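Local coordinates for bacterial leucyl aminopeptidase (PDB 6ESL), which is a zinc-dependent M28-family aminopeptidase that probably removes N-terminal residues, leucine among them, from peptides to supply nutrients during infection of amoebas, at residues F283-M297 against L370-A383. Numbering follows the deposited sequence.
With ZN (zinc ion), chain F.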
ATOM      1  N   PHE B 283       3.469  14.448  10.486  1.00 21.74           N
ATOM      2  CA  PHE B 283       2.275  14.694  11.345  1.00 21.70           C
ATOM      3  C   PHE B 283       1.622  16.014  11.004  1.00 22.13           C
ATOM      4  O   PHE B 283       2.161  17.123  11.370  1.00 23.53           O
ATOM      5  CB  PHE B 283       2.653  14.587  12.810  1.00 22.34           C
ATOM      6  CG  PHE B 283       3.060  13.221  13.219  1.00 23.99           C
ATOM      7  CD1 PHE B 283       2.099  12.278  13.636  1.00 24.70           C
ATOM      8  CD2 PHE B 283       4.353  12.829  13.168  1.00 24.29           C
ATOM      9  CE1 PHE B 283       2.466  10.976  13.970  1.00 24.84           C
ATOM     10  CE2 PHE B 283       4.730  11.574  13.549  1.00 25.20           C
ATOM     11  CZ  PHE B 283       3.756  10.625  13.880  1.00 24.94           C
ATOM     12  N   ASP B 284       0.557  15.887  10.222  1.00 20.21           N
ATOM     13  CA  ASP B 284      -0.263  16.998   9.824  1.00 20.99           C
ATOM     14  C   ASP B 284      -1.692  16.663  10.219  1.00 21.38           C
ATOM     15  O   ASP B 284      -2.375  15.869   9.572  1.00 19.82           O
ATOM     16  CB  ASP B 284      -0.178  17.217   8.314  1.00 20.90           C
ATOM     17  CG  ASP B 284      -1.022  18.386   7.846  1.00 22.64           C
ATOM     18  OD1 ASP B 284      -1.673  19.029   8.697  1.00 23.68           O
ATOM     19  OD2 ASP B 284      -1.036  18.662   6.628  1.00 21.46           O
ATOM     20  N   MET B 285      -2.120  17.292  11.299  1.00 19.51           N
ATOM     21  CA  MET B 285      -3.467  17.199  11.838  1.00 20.78           C
ATOM     22  C   MET B 285      -3.579  15.881  12.621  1.00 22.50           C
ATOM     23  O   MET B 285      -3.694  14.748  12.081  1.00 20.22           O
ATOM     24  CB  MET B 285      -4.605  17.431  10.848  1.00 21.32           C
ATOM     25  CG  MET B 285      -4.420  18.674  10.031  1.00 21.21           C
ATOM     26  SD  MET B 285      -5.716  19.065   8.884  1.00 24.19           S
ATOM     27  CE  MET B 285      -5.845  17.581   7.897  1.00 24.32           C
ATOM     28  N   THR B 286      -3.521  16.049  13.932  1.00 21.67           N
ATOM     29  CA  THR B 286      -3.497  14.919  14.882  1.00 23.13           C
ATOM     30  C   THR B 286      -4.573  14.986  15.970  1.00 22.15           C
ATOM     31  O   THR B 286      -4.599  14.156  16.900  1.00 21.34           O
ATOM     32  CB  THR B 286      -2.131  14.861  15.598  1.00 25.21           C
ATOM     33  OG1 THR B 286      -1.951  15.992  16.426  1.00 26.09           O
ATOM     34  CG2 THR B 286      -0.980  14.658  14.625  1.00 24.57           C
ATOM     35  N   GLY B 287      -5.486  15.944  15.858  1.00 22.68           N
ATOM     36  CA  GLY B 287      -6.440  16.168  16.942  1.00 24.81           C
ATOM     37  C   GLY B 287      -7.929  16.111  16.725  1.00 25.78           C
ATOM     38  O   GLY B 287      -8.669  16.019  17.680  1.00 26.63           O
ATOM     39  N   TYR B 288      -8.389  16.224  15.492  1.00 25.75           N
ATOM     40  CA  TYR B 288      -9.818  16.244  15.246  1.00 25.85           C
ATOM     41  C   TYR B 288     -10.300  14.910  14.960  1.00 27.21           C
ATOM     42  O   TYR B 288      -9.711  14.160  14.115  1.00 26.99           O
ATOM     43  CB  TYR B 288     -10.145  17.221  14.091  1.00 26.93           C
ATOM     44  CG  TYR B 288     -11.644  17.229  13.723  1.00 28.07           C
ATOM     45  CD1 TYR B 288     -12.567  18.090  14.382  1.00 31.06           C
ATOM     46  CD2 TYR B 288     -12.112  16.419  12.695  1.00 28.86           C
ATOM     47  CE1 TYR B 288     -13.921  18.091  14.003  1.00 32.38           C
ATOM     48  CE2 TYR B 288     -13.441  16.424  12.335  1.00 31.51           C
ATOM     49  CZ  TYR B 288     -14.320  17.266  13.019  1.00 32.76           C
ATOM     50  OH  TYR B 288     -15.629  17.187  12.654  1.00 40.30           O
ATOM     51  N   ARG B 289     -11.396  14.516  15.643  1.00 27.40           N
ATOM     52  CA  ARG B 289     -12.050  13.262  15.410  1.00 28.13           C
ATOM     53  C   ARG B 289     -13.381  13.527  14.786  1.00 30.01           C
ATOM     54  O   ARG B 289     -14.117  14.416  15.204  1.00 30.49           O
ATOM     55  CB  ARG B 289     -12.250  12.461  16.725  1.00 27.40           C
ATOM     56  CG  ARG B 289     -11.023  11.677  17.177  1.00 26.13           C
ATOM     57  CD  ARG B 289     -11.348  10.893  18.437  1.00 27.14           C
ATOM     58  NE  ARG B 289     -10.181  10.153  18.880  1.00 27.46           N
ATOM     59  CZ  ARG B 289     -10.155   9.421  19.977  1.00 28.98           C
ATOM     60  NH1 ARG B 289     -11.269   9.318  20.712  1.00 30.27           N
ATOM     61  NH2 ARG B 289      -9.051   8.755  20.291  1.00 29.23           N
ATOM     62  N   ASN B 290     -13.681  12.786  13.734  1.00 31.46           N
ATOM     63  CA  ASN B 290     -14.976  12.969  13.155  1.00 33.00           C
ATOM     64  C   ASN B 290     -16.115  12.606  14.117  1.00 35.52           C
ATOM     65  O   ASN B 290     -17.234  13.119  14.050  1.00 35.73           O
ATOM     66  CB  ASN B 290     -15.018  12.047  11.951  1.00 37.57           C
ATOM     67  CG  ASN B 290     -15.987  12.519  10.995  1.00 39.65           C
ATOM     68  OD1 ASN B 290     -15.814  13.682  10.500  1.00 51.18           O
ATOM     69  ND2 ASN B 290     -17.024  11.723  10.772  1.00 42.86           N
ATOM     70  N   ASP B 291     -15.852  11.569  14.901  1.00 35.15           N
ATOM     71  CA  ASP B 291     -16.777  11.050  15.936  1.00 35.68           C
ATOM     72  C   ASP B 291     -15.869  10.884  17.154  1.00 33.89           C
ATOM     73  O   ASP B 291     -14.938  10.090  17.118  1.00 32.42           O
ATOM     74  CB  ASP B 291     -17.336   9.767  15.386  1.00 36.34           C
ATOM     75  CG  ASP B 291     -18.178   8.985  16.375  1.00 43.39           C
ATOM     76  OD1 ASP B 291     -18.364   9.390  17.552  1.00 40.92           O
ATOM     77  OD2 ASP B 291     -18.655   7.920  15.913  1.00 47.43           O
ATOM     78  N   ALA B 292     -16.176  11.577  18.235  1.00 34.91           N
ATOM     79  CA  ALA B 292     -15.364  11.550  19.438  1.00 35.66           C
ATOM     80  C   ALA B 292     -15.153  10.093  19.952  1.00 36.36           C
ATOM     81  O   ALA B 292     -14.122   9.793  20.474  1.00 37.15           O
ATOM     82  CB  ALA B 292     -15.977  12.460  20.533  1.00 37.16           C
ATOM     83  N   ASN B 293     -16.105   9.201  19.739  1.00 37.68           N
ATOM     84  CA  ASN B 293     -16.008   7.856  20.231  1.00 37.27           C
ATOM     85  C   ASN B 293     -15.242   6.936  19.339  1.00 34.48           C
ATOM     86  O   ASN B 293     -15.059   5.810  19.705  1.00 33.17           O
ATOM     87  CB  ASN B 293     -17.437   7.262  20.409  1.00 39.40           C
ATOM     88  CG  ASN B 293     -18.233   7.998  21.432  1.00 42.40           C
ATOM     89  OD1 ASN B 293     -19.448   8.136  21.256  1.00 44.65           O
ATOM     90  ND2 ASN B 293     -17.583   8.484  22.488  1.00 40.86           N
ATOM     91  N   ASP B 294     -14.816   7.394  18.146  1.00 32.95           N
ATOM     92  CA  ASP B 294     -14.154   6.495  17.183  1.00 33.98           C
ATOM     93  C   ASP B 294     -12.714   6.935  17.071  1.00 31.47           C
ATOM     94  O   ASP B 294     -12.459   8.030  16.514  1.00 31.75           O
ATOM     95  CB  ASP B 294     -14.861   6.561  15.829  1.00 35.14           C
ATOM     96  CG  ASP B 294     -14.198   5.732  14.785  1.00 37.09           C
ATOM     97  OD1 ASP B 294     -13.124   5.169  14.989  1.00 35.06           O
ATOM     98  OD2 ASP B 294     -14.833   5.591  13.729  1.00 40.83           O
ATOM     99  N   PRO B 295     -11.776   6.115  17.579  1.00 29.84           N
ATOM    100  CA  PRO B 295     -10.373   6.527  17.656  1.00 29.01           C
ATOM    101  C   PRO B 295      -9.492   6.113  16.482  1.00 27.12           C
ATOM    102  O   PRO B 295      -8.292   6.207  16.585  1.00 25.91           O
ATOM    103  CB  PRO B 295      -9.947   5.832  18.931  1.00 30.34           C
ATOM    104  CG  PRO B 295     -10.654   4.450  18.839  1.00 31.54           C
ATOM    105  CD  PRO B 295     -11.979   4.771  18.178  1.00 31.46           C
ATOM    106  N   THR B 296     -10.076   5.599  15.384  1.00 26.79           N
ATOM    107  CA  THR B 296      -9.394   5.244  14.179  1.00 25.37           C
ATOM    108  C   THR B 296      -8.351   6.284  13.746  1.00 24.21           C
ATOM    109  O   THR B 296      -8.622   7.519  13.783  1.00 25.18           O
ATOM    110  CB  THR B 296     -10.445   5.092  13.051  1.00 25.27           C
ATOM    111  OG1 THR B 296     -11.392   4.047  13.362  1.00 25.62           O
ATOM    112  CG2 THR B 296      -9.785   4.757  11.684  1.00 25.64           C
ATOM    113  N   MET B 297      -7.196   5.802  13.333  1.00 23.05           N
ATOM    114  CA  MET B 297      -6.161   6.615  12.748  1.00 23.07           C
ATOM    115  C   MET B 297      -6.023   6.219  11.277  1.00 21.52           C
ATOM    116  O   MET B 297      -6.172   5.088  10.941  1.00 23.33           O
ATOM    117  CB  MET B 297      -4.819   6.458  13.533  1.00 24.73           C
ATOM    118  CG  MET B 297      -4.954   6.957  14.995  1.00 25.85           C
ATOM    119  SD  MET B 297      -3.566   6.377  16.047  1.00 27.53           S
ATOM    120  CE  MET B 297      -2.397   7.599  15.554  1.00 27.95           C
ATOM    121  N   LEU B 370     -12.289  22.258  19.702  1.00 37.22           N
ATOM    122  CA  LEU B 370     -12.874  21.288  18.817  1.00 37.83           C
ATOM    123  C   LEU B 370     -12.017  19.990  18.705  1.00 33.77           C
ATOM    124  O   LEU B 370     -12.452  19.051  18.142  1.00 33.45           O
ATOM    125  CB  LEU B 370     -13.147  21.938  17.475  1.00 38.79           C
ATOM    126  CG  LEU B 370     -14.006  23.193  17.562  1.00 40.35           C
ATOM    127  CD1 LEU B 370     -13.860  24.120  16.394  1.00 40.89           C
ATOM    128  CD2 LEU B 370     -15.464  22.936  17.836  1.00 45.50           C
ATOM    129  N   LEU B 371     -10.804  19.987  19.236  1.00 32.61           N
ATOM    130  CA  LEU B 371      -9.887  18.856  19.202  1.00 31.30           C
ATOM    131  C   LEU B 371     -10.017  17.850  20.345  1.00 32.03           C
ATOM    132  O   LEU B 371     -10.623  18.139  21.314  1.00 36.93           O
ATOM    133  CB  LEU B 371      -8.446  19.303  19.078  1.00 31.38           C
ATOM    134  CG  LEU B 371      -8.122  20.371  18.038  1.00 30.82           C
ATOM    135  CD1 LEU B 371      -6.651  20.682  18.044  1.00 31.19           C
ATOM    136  CD2 LEU B 371      -8.598  19.974  16.673  1.00 30.28           C
ATOM    137  N   ASN B 372      -9.406  16.691  20.202  1.00 30.68           N
ATOM    138  CA  ASN B 372      -9.472  15.595  21.149  1.00 29.93           C
ATOM    139  C   ASN B 372      -8.036  15.254  21.583  1.00 29.55           C
ATOM    140  O   ASN B 372      -7.153  14.831  20.789  1.00 28.71           O
ATOM    141  CB  ASN B 372     -10.095  14.433  20.439  1.00 29.94           C
ATOM    142  CG  ASN B 372     -10.293  13.224  21.320  1.00 31.49           C
ATOM    143  OD1 ASN B 372      -9.336  12.510  21.670  1.00 29.25           O
ATOM    144  ND2 ASN B 372     -11.583  12.935  21.607  1.00 31.88           N
ATOM    145  N   LEU B 373      -7.808  15.382  22.873  1.00 30.08           N
ATOM    146  CA  LEU B 373      -6.455  15.241  23.400  1.00 31.09           C
ATOM    147  C   LEU B 373      -5.993  13.812  23.380  1.00 29.66           C
ATOM    148  O   LEU B 373      -4.795  13.569  23.154  1.00 29.37           O
ATOM    149  CB  LEU B 373      -6.322  15.886  24.809  1.00 32.19           C
ATOM    150  CG  LEU B 373      -4.999  15.765  25.516  1.00 33.79           C
ATOM    151  CD1 LEU B 373      -3.920  16.382  24.645  1.00 33.11           C
ATOM    152  CD2 LEU B 373      -5.163  16.559  26.852  1.00 34.96           C
ATOM    153  N   GLU B 374      -6.904  12.863  23.508  1.00 28.80           N
ATOM    154  CA  GLU B 374      -6.516  11.471  23.420  1.00 29.89           C
ATOM    155  C   GLU B 374      -5.970  11.189  21.972  1.00 28.02           C
ATOM    156  O   GLU B 374      -5.015  10.495  21.835  1.00 27.81           O
ATOM    157  CB  GLU B 374      -7.692  10.563  23.690  1.00 32.55           C
ATOM    158  CG  GLU B 374      -7.324   9.110  23.677  1.00 35.72           C
ATOM    159  CD  GLU B 374      -8.490   8.219  24.011  1.00 38.71           C
ATOM    160  OE1 GLU B 374      -8.758   8.068  25.211  1.00 41.78           O
ATOM    161  OE2 GLU B 374      -9.145   7.686  23.096  1.00 43.79           O
ATOM    162  N   HIS B 375      -6.617  11.729  20.956  1.00 26.87           N
ATOM    163  CA  HIS B 375      -6.163  11.559  19.564  1.00 25.99           C
ATOM    164  C   HIS B 375      -4.752  12.138  19.390  1.00 25.72           C
ATOM    165  O   HIS B 375      -3.884  11.485  18.952  1.00 23.82           O
ATOM    166  CB  HIS B 375      -7.106  12.297  18.644  1.00 25.62           C
ATOM    167  CG  HIS B 375      -7.400  11.586  17.356  1.00 25.53           C
ATOM    168  ND1 HIS B 375      -7.705  12.242  16.190  1.00 25.69           N
ATOM    169  CD2 HIS B 375      -7.489  10.273  17.074  1.00 25.38           C
ATOM    170  CE1 HIS B 375      -7.949  11.368  15.242  1.00 24.02           C
ATOM    171  NE2 HIS B 375      -7.822  10.165  15.752  1.00 26.34           N
ATOM    172  N   MET B 376      -4.525  13.341  19.886  1.00 26.35           N
ATOM    173  CA  MET B 376      -3.220  13.985  19.777  1.00 26.97           C
ATOM    174  C   MET B 376      -2.167  13.196  20.478  1.00 26.74           C
ATOM    175  O   MET B 376      -1.066  13.096  20.039  1.00 25.02           O
ATOM    176  CB  MET B 376      -3.254  15.409  20.313  1.00 28.13           C
ATOM    177  CG  MET B 376      -4.049  16.360  19.460  1.00 28.77           C
ATOM    178  SD  MET B 376      -3.936  18.116  19.807  1.00 29.48           S
ATOM    179  CE  MET B 376      -4.879  18.271  21.304  1.00 29.45           C
ATOM    180  N   THR B 377      -2.536  12.649  21.614  1.00 28.00           N
ATOM    181  CA  THR B 377      -1.618  11.785  22.409  1.00 30.52           C
ATOM    182  C   THR B 377      -1.262  10.490  21.643  1.00 29.15           C
ATOM    183  O   THR B 377      -0.116  10.034  21.602  1.00 28.94           O
ATOM    184  CB  THR B 377      -2.247  11.466  23.807  1.00 30.85           C
ATOM    185  OG1 THR B 377      -2.491  12.693  24.485  1.00 31.42           O
ATOM    186  CG2 THR B 377      -1.392  10.655  24.606  1.00 32.46           C
ATOM    187  N   ASN B 378      -2.250   9.914  20.978  1.00 30.15           N
ATOM    188  CA  ASN B 378      -2.039   8.718  20.160  1.00 28.05           C
ATOM    189  C   ASN B 378      -1.051   8.949  19.014  1.00 26.63           C
ATOM    190  O   ASN B 378      -0.195   8.103  18.746  1.00 26.79           O
ATOM    191  CB  ASN B 378      -3.396   8.163  19.642  1.00 28.53           C
ATOM    192  CG  ASN B 378      -4.169   7.374  20.704  1.00 31.07           C
ATOM    193  OD1 ASN B 378      -5.404   7.056  20.521  1.00 31.74           O
ATOM    194  ND2 ASN B 378      -3.502   7.057  21.834  1.00 28.26           N
ATOM    195  N   PHE B 379      -1.160  10.080  18.374  1.00 25.37           N
ATOM    196  CA  PHE B 379      -0.188  10.464  17.356  1.00 24.57           C
ATOM    197  C   PHE B 379       1.211  10.707  17.893  1.00 25.90           C
ATOM    198  O   PHE B 379       2.201  10.214  17.280  1.00 25.76           O
ATOM    199  CB  PHE B 379      -0.702  11.653  16.507  1.00 23.15           C
ATOM    200  CG  PHE B 379      -1.773  11.259  15.552  1.00 21.39           C
ATOM    201  CD1 PHE B 379      -1.470  10.733  14.293  1.00 22.19           C
ATOM    202  CD2 PHE B 379      -3.068  11.385  15.904  1.00 21.52           C
ATOM    203  CE1 PHE B 379      -2.519  10.424  13.377  1.00 21.64           C
ATOM    204  CE2 PHE B 379      -4.125  10.920  15.074  1.00 21.81           C
ATOM    205  CZ  PHE B 379      -3.833  10.448  13.819  1.00 20.57           C
ATOM    206  N   SER B 380       1.282  11.277  19.116  1.00 27.28           N
ATOM    207  CA  SER B 380       2.558  11.480  19.760  1.00 28.26           C
ATOM    208  C   SER B 380       3.190  10.129  20.051  1.00 29.58           C
ATOM    209  O   SER B 380       4.419   9.906  19.846  1.00 30.40           O
ATOM    210  CB  SER B 380       2.363  12.367  20.998  1.00 30.03           C
ATOM    211  OG  SER B 380       3.606  12.789  21.487  1.00 33.45           O
ATOM    212  N   LYS B 381       2.362   9.169  20.501  1.00 31.01           N
ATOM    213  CA  LYS B 381       2.833   7.823  20.757  1.00 32.88           C
ATOM    214  C   LYS B 381       3.343   7.182  19.511  1.00 32.98           C
ATOM    215  O   LYS B 381       4.314   6.455  19.538  1.00 34.87           O
ATOM    216  CB  LYS B 381       1.711   6.962  21.349  1.00 34.94           C
ATOM    217  CG  LYS B 381       1.426   7.336  22.812  1.00 37.86           C
ATOM    218  CD  LYS B 381       0.342   6.533  23.444  1.00 40.62           C
ATOM    219  CE  LYS B 381       0.082   7.152  24.785  1.00 42.61           C
ATOM    220  NZ  LYS B 381      -0.833   6.411  25.655  1.00 44.43           N
ATOM    221  N   LEU B 382       2.637   7.391  18.421  1.00 30.70           N
ATOM    222  CA  LEU B 382       3.059   6.827  17.158  1.00 29.83           C
ATOM    223  C   LEU B 382       4.443   7.359  16.768  1.00 29.09           C
ATOM    224  O   LEU B 382       5.264   6.594  16.272  1.00 29.03           O
ATOM    225  CB  LEU B 382       2.004   7.062  16.057  1.00 28.28           C
ATOM    226  CG  LEU B 382       2.302   6.551  14.653  1.00 29.45           C
ATOM    227  CD1 LEU B 382       2.628   5.069  14.652  1.00 30.82           C
ATOM    228  CD2 LEU B 382       1.155   6.811  13.645  1.00 27.82           C
ATOM    229  N   ALA B 383       4.666   8.670  16.935  1.00 28.64           N
ATOM    230  CA  ALA B 383       5.973   9.276  16.587  1.00 29.96           C
ATOM    231  C   ALA B 383       7.085   8.618  17.436  1.00 32.06           C
ATOM    232  O   ALA B 383       8.153   8.305  16.892  1.00 31.58           O
ATOM    233  CB  ALA B 383       5.958  10.774  16.858  1.00 29.85           C
TER
HETATM  234 ZN    ZN F 402      -1.483  21.036   7.435  1.00 23.88          ZN
HETATM  235  O   HOH W   1     -12.502  16.204  17.729  1.00 30.03           O
HETATM  236  O   HOH W   2     -11.875   7.525  22.779  1.00 36.15           O
HETATM  237  O   HOH W   3     -13.128  10.821  23.149  1.00 36.06           O
HETATM  238  O   HOH W   4      -3.246  19.987   6.671  1.00 17.30           O
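Arg289 leaves its backbone with CG anti to the carbonyl carbon; this chi1 (-82°) sets CG over the centre of the His375 ring, 3.5 Å from its centroid, and the extended chain beyond takes the guanidinium to Glu374. There NH2 donates to Glu374 OE2 at 3.0 Å, meeting the oxygen on its anti side, and a water joins NH1 to the same OE2. NH1 also donates a hydrogen bond to Ala292 O, near the guanidinium plane, while Asn372 OD1 lies over one guanidinium face and Pro295 CA over the other. That OD1 caps helix 373-391 by accepting from His375 N at 2.9 Å, and Asn372 N donates to Gly287 O at 2.7 Å. The His375 ring is packed on its second face by Phe379 CE2; His375 NE2 gives a weak hydrogen bond to Thr296 O at 3.4 Å. One turn further along the helix, Phe379 receives Met297 CE, brought over its ring by the bend at chi3 (81°), with Thr286 CA over the opposite face. Asp284 binds zinc through both carboxylate oxygens, alongside His209 and Asp222. In-plane bonds and two covered faces thus fix the guanidinium's rotation, tying the zinc-bearing loop to the helix start and probably steadying Asp284.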